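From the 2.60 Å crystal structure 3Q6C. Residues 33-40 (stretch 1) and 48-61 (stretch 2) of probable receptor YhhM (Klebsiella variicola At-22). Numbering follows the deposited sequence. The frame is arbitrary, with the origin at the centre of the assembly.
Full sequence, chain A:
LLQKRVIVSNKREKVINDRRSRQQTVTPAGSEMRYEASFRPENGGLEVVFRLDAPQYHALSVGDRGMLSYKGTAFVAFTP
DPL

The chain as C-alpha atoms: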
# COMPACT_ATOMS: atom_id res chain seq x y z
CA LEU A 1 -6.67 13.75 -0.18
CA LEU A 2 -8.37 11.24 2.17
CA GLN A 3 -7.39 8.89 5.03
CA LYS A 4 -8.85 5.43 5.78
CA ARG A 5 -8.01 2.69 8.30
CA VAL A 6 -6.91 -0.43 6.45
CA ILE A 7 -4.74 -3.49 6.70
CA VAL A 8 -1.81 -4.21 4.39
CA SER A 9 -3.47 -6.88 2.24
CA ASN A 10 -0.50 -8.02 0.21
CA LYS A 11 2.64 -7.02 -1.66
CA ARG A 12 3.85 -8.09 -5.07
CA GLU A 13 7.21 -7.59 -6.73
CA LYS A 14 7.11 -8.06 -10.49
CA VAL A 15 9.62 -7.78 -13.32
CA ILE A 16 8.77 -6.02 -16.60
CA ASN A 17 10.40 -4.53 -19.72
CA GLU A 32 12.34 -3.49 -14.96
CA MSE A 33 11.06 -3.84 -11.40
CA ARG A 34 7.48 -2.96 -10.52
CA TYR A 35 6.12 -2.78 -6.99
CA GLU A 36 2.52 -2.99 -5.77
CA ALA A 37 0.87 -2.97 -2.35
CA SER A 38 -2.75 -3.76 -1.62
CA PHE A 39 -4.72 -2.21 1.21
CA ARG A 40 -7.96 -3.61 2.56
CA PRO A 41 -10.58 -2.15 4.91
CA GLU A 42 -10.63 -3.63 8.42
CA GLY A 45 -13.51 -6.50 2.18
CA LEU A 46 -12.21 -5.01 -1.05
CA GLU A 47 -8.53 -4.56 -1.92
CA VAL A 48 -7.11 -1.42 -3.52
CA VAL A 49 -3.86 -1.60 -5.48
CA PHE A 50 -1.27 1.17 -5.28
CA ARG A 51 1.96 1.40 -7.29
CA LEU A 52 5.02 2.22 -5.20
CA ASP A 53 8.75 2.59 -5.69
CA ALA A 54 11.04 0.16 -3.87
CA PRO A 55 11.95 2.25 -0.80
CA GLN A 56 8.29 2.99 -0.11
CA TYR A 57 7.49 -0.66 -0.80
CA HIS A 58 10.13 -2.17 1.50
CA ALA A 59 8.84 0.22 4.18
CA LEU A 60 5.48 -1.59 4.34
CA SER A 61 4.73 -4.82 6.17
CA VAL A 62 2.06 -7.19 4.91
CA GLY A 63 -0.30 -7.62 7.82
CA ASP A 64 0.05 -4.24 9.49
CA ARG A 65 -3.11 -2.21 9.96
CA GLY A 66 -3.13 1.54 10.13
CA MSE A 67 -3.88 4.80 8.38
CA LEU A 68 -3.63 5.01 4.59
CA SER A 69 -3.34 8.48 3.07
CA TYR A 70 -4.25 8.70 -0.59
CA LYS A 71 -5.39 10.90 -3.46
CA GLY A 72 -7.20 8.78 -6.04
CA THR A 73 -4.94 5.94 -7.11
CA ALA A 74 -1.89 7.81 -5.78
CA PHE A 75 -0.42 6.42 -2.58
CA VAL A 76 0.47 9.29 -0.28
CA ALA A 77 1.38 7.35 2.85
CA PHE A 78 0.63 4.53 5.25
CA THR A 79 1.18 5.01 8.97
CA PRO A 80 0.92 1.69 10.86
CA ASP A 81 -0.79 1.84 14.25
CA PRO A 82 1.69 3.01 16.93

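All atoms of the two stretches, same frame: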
# COMPACT_ATOMS: atom_id res chain seq x y z
N MSE A 33 11.74 -3.40 -12.62
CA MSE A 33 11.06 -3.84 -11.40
C MSE A 33 9.84 -3.00 -11.08
O MSE A 33 9.91 -1.77 -11.04
CB MSE A 33 12.03 -3.79 -10.22
CG MSE A 33 13.16 -4.77 -10.32
SE MSE A 33 12.52 -6.59 -10.27
CE MSE A 33 13.22 -7.09 -8.54
N ARG A 34 8.71 -3.66 -10.86
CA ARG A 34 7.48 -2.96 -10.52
C ARG A 34 7.01 -3.41 -9.14
O ARG A 34 7.04 -4.60 -8.83
CB ARG A 34 6.38 -3.27 -11.53
CG ARG A 34 5.13 -2.43 -11.34
CD ARG A 34 4.07 -2.78 -12.36
NE ARG A 34 3.04 -1.76 -12.47
CZ ARG A 34 3.27 -0.49 -12.82
NH1 ARG A 34 4.50 -0.09 -13.10
NH2 ARG A 34 2.25 0.36 -12.90
N TYR A 35 6.58 -2.45 -8.33
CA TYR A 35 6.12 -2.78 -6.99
C TYR A 35 4.67 -2.37 -6.76
O TYR A 35 4.23 -1.32 -7.22
CB TYR A 35 7.02 -2.11 -5.95
CG TYR A 35 8.50 -2.39 -6.13
CD1 TYR A 35 9.28 -1.60 -6.98
CD2 TYR A 35 9.12 -3.43 -5.44
CE1 TYR A 35 10.65 -1.84 -7.12
CE2 TYR A 35 10.48 -3.67 -5.58
CZ TYR A 35 11.24 -2.88 -6.42
OH TYR A 35 12.60 -3.12 -6.53
N GLU A 36 3.93 -3.23 -6.06
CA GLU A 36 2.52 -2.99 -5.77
C GLU A 36 2.14 -3.44 -4.36
O GLU A 36 2.58 -4.50 -3.89
CB GLU A 36 1.65 -3.73 -6.78
CG GLU A 36 1.64 -3.14 -8.19
CD GLU A 36 0.96 -4.04 -9.22
OE1 GLU A 36 -0.09 -4.64 -8.91
OE2 GLU A 36 1.48 -4.15 -10.35
N ALA A 37 1.34 -2.64 -3.68
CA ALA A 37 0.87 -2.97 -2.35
C ALA A 37 -0.64 -2.85 -2.33
O ALA A 37 -1.20 -1.92 -2.91
CB ALA A 37 1.47 -2.04 -1.34
N SER A 38 -1.30 -3.81 -1.69
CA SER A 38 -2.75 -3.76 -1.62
C SER A 38 -3.18 -3.45 -0.20
O SER A 38 -2.63 -3.97 0.75
CB SER A 38 -3.37 -5.08 -2.07
OG SER A 38 -3.28 -5.23 -3.47
N PHE A 39 -4.18 -2.58 -0.09
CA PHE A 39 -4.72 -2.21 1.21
C PHE A 39 -6.18 -2.62 1.26
O PHE A 39 -6.93 -2.46 0.28
CB PHE A 39 -4.56 -0.72 1.41
CG PHE A 39 -3.13 -0.28 1.45
CD1 PHE A 39 -2.41 -0.32 2.64
CD2 PHE A 39 -2.48 0.11 0.28
CE1 PHE A 39 -1.06 0.03 2.68
CE2 PHE A 39 -1.13 0.46 0.30
CZ PHE A 39 -0.41 0.42 1.50
N ARG A 40 -6.59 -3.16 2.40
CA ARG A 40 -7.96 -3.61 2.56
C ARG A 40 -8.59 -3.02 3.81
O ARG A 40 -7.93 -2.84 4.83
CB ARG A 40 -8.00 -5.13 2.62
CG ARG A 40 -9.36 -5.71 2.89
CD ARG A 40 -9.26 -7.20 3.10
NE ARG A 40 -8.78 -7.87 1.90
CZ ARG A 40 -8.13 -9.03 1.92
NH1 ARG A 40 -7.88 -9.62 3.08
NH2 ARG A 40 -7.75 -9.60 0.79
N VAL A 48 -7.41 -2.54 -2.64
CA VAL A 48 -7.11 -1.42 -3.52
C VAL A 48 -5.61 -1.48 -3.79
O VAL A 48 -4.80 -1.53 -2.85
CB VAL A 48 -7.47 -0.07 -2.89
CG1 VAL A 48 -7.26 1.04 -3.90
CG2 VAL A 48 -8.92 -0.08 -2.42
N VAL A 49 -5.25 -1.50 -5.06
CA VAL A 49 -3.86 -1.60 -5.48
C VAL A 49 -3.19 -0.26 -5.75
O VAL A 49 -3.69 0.54 -6.54
CB VAL A 49 -3.73 -2.44 -6.75
CG1 VAL A 49 -2.25 -2.65 -7.08
CG2 VAL A 49 -4.43 -3.76 -6.56
N PHE A 50 -2.05 -0.05 -5.10
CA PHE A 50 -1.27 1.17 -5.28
C PHE A 50 0.13 0.82 -5.78
O PHE A 50 0.76 -0.14 -5.32
CB PHE A 50 -1.15 1.91 -3.96
CG PHE A 50 -2.40 2.63 -3.55
CD1 PHE A 50 -2.69 3.89 -4.08
CD2 PHE A 50 -3.27 2.07 -2.62
CE1 PHE A 50 -3.83 4.57 -3.69
CE2 PHE A 50 -4.42 2.74 -2.22
CZ PHE A 50 -4.70 4.00 -2.75
N ARG A 51 0.62 1.60 -6.75
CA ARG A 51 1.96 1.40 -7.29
C ARG A 51 2.91 2.17 -6.38
O ARG A 51 2.61 3.30 -5.99
CB ARG A 51 2.08 1.95 -8.70
CG ARG A 51 3.44 1.68 -9.30
CD ARG A 51 3.83 2.67 -10.39
NE ARG A 51 5.24 2.49 -10.75
CZ ARG A 51 5.97 3.39 -11.40
NH1 ARG A 51 5.44 4.55 -11.78
NH2 ARG A 51 7.25 3.14 -11.64
N LEU A 52 4.04 1.57 -6.06
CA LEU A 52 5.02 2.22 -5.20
C LEU A 52 6.42 2.04 -5.77
O LEU A 52 6.64 1.23 -6.69
CB LEU A 52 5.02 1.58 -3.81
CG LEU A 52 3.71 1.32 -3.08
CD1 LEU A 52 3.97 0.52 -1.82
CD2 LEU A 52 3.06 2.64 -2.75
N ASP A 53 7.38 2.79 -5.25
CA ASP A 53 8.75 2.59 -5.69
C ASP A 53 9.27 1.61 -4.64
O ASP A 53 8.56 1.30 -3.68
CB ASP A 53 9.56 3.89 -5.70
CG ASP A 53 9.59 4.59 -4.37
OD1 ASP A 53 9.15 4.01 -3.35
OD2 ASP A 53 10.06 5.75 -4.34
N ALA A 54 10.50 1.13 -4.80
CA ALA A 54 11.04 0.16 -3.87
C ALA A 54 11.19 0.62 -2.42
O ALA A 54 10.77 -0.08 -1.50
CB ALA A 54 12.38 -0.36 -4.39
N PRO A 55 11.79 1.79 -2.19
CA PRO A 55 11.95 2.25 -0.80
C PRO A 55 10.62 2.29 -0.05
O PRO A 55 10.52 1.82 1.08
CB PRO A 55 12.56 3.65 -0.96
CG PRO A 55 13.24 3.60 -2.29
CD PRO A 55 12.26 2.81 -3.14
N GLN A 56 9.62 2.86 -0.70
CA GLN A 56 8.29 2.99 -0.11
C GLN A 56 7.71 1.60 0.11
O GLN A 56 7.05 1.34 1.12
CB GLN A 56 7.40 3.81 -1.06
CG GLN A 56 6.22 4.50 -0.39
CD GLN A 56 6.64 5.64 0.53
OE1 GLN A 56 7.20 6.65 0.08
NE2 GLN A 56 6.37 5.48 1.82
N TYR A 57 7.97 0.71 -0.84
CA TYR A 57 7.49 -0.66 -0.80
C TYR A 57 8.13 -1.48 0.33
O TYR A 57 7.43 -2.14 1.10
CB TYR A 57 7.76 -1.33 -2.14
CG TYR A 57 7.43 -2.80 -2.22
CD1 TYR A 57 8.40 -3.77 -1.96
CD2 TYR A 57 6.17 -3.22 -2.65
CE1 TYR A 57 8.13 -5.13 -2.14
CE2 TYR A 57 5.89 -4.57 -2.84
CZ TYR A 57 6.87 -5.52 -2.59
OH TYR A 57 6.62 -6.85 -2.84
N HIS A 58 9.45 -1.43 0.44
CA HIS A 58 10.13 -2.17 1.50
C HIS A 58 9.80 -1.60 2.87
O HIS A 58 10.06 -2.24 3.88
CB HIS A 58 11.64 -2.19 1.28
CG HIS A 58 12.06 -2.94 0.05
ND1 HIS A 58 11.68 -4.25 -0.18
CD2 HIS A 58 12.77 -2.55 -1.04
CE1 HIS A 58 12.14 -4.63 -1.36
NE2 HIS A 58 12.81 -3.62 -1.90
N ALA A 59 9.21 -0.41 2.91
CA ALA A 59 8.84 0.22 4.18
C ALA A 59 7.57 -0.39 4.77
O ALA A 59 7.35 -0.32 5.97
CB ALA A 59 8.66 1.71 4.00
N LEU A 60 6.73 -0.98 3.91
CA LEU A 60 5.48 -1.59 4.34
C LEU A 60 5.65 -3.02 4.81
O LEU A 60 6.59 -3.71 4.42
CB LEU A 60 4.47 -1.60 3.19
CG LEU A 60 3.92 -0.29 2.65
CD1 LEU A 60 2.87 -0.63 1.60
CD2 LEU A 60 3.31 0.54 3.77
N SER A 61 4.71 -3.46 5.65
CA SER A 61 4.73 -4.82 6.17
C SER A 61 3.37 -5.49 6.01
O SER A 61 2.40 -5.12 6.67
CB SER A 61 5.13 -4.83 7.65
OG SER A 61 6.51 -4.54 7.78
O HOH W 1 7.06 0.12 -9.08
O HOH W 2 13.72 -3.66 -4.29

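The most unusual feature of this contact is a water built in between the two backbones: Leu52 N donates to Tyr35 O (3.1 Å, N-H...O angle 169°), but Tyr35 N and Leu52 O, 4.0 Å apart, are joined through water 1, which accepts from Tyr35 N at 2.7 Å and donates to Leu52 O at 2.7 Å. The water thus bridges two backbone groups that do not meet directly.

Further along, the ladder is regular. The strand axes approach to 4.7 Å, with their N-to-C directions at 145°. Ala37 N donates to Phe50 O and Phe50 N to Ala37 O, both at 3.0 Å with angles of 166° and 169°. Phe39 N to Val48 O and Val48 N to Phe39 O are also 3.0 Å, the latter more bent at 143°. At the non-hydrogen-bonded pairs the alpha carbons draw closer, to 4.7 Å for Glu36 CA–Arg51 CA and 4.6 Å for Ser38 CA–Val49 CA, and CA-H...O contacts form: Glu36 CA lies 3.4 Å from Phe50 O, and Ser38 CA 3.3 Å from Val48 O.

Alternation sorts the side chains. On the face carrying Tyr35, Ala37 and Phe39, Ala54, Tyr57 and Leu60, from the helix and the segment after it, pack against the strand. The small side chain of Ala37 accommodates two leucines, its CB lying 3.6 Å from Leu52 CD1 and 3.5 Å from Leu60 CD1. Leu60 CD1 also reaches Phe39 CZ at 3.4 Å, while Phe39 CD2 meets Phe50 CD2 at 3.6 Å with the ring planes oblique at 65°. All five of these residues are buried, as suits their apolar side chains.

Tyr35, in the m rotamer, loses the most area to the opposing stretch, 141 Å². Ala54 CB sits over one face of its ring, 3.4 Å from Tyr35 CZ, and Tyr35 CD2 lies over a face of the Tyr57 ring, 3.6 Å from Tyr57 CD1. Its polar end remains solvated: water 2 links Tyr35 OH and His58 NE2, at 2.6 Å from each. The helix supporting these contacts begins after Asp53, the N-cap, whose carboxylate accepts from Gln56 N.

The face carrying Glu36, Ser38, Val49 and Arg51 is more polar. Arg34 NH1 and Arg51 NE approach to 3.6 Å despite their like charges, with Arg51 CG over one face of the Arg34 guanidinium. Glu36 OE2 offsets part of this charge through a salt bridge to Arg34 NE at 3.6 Å.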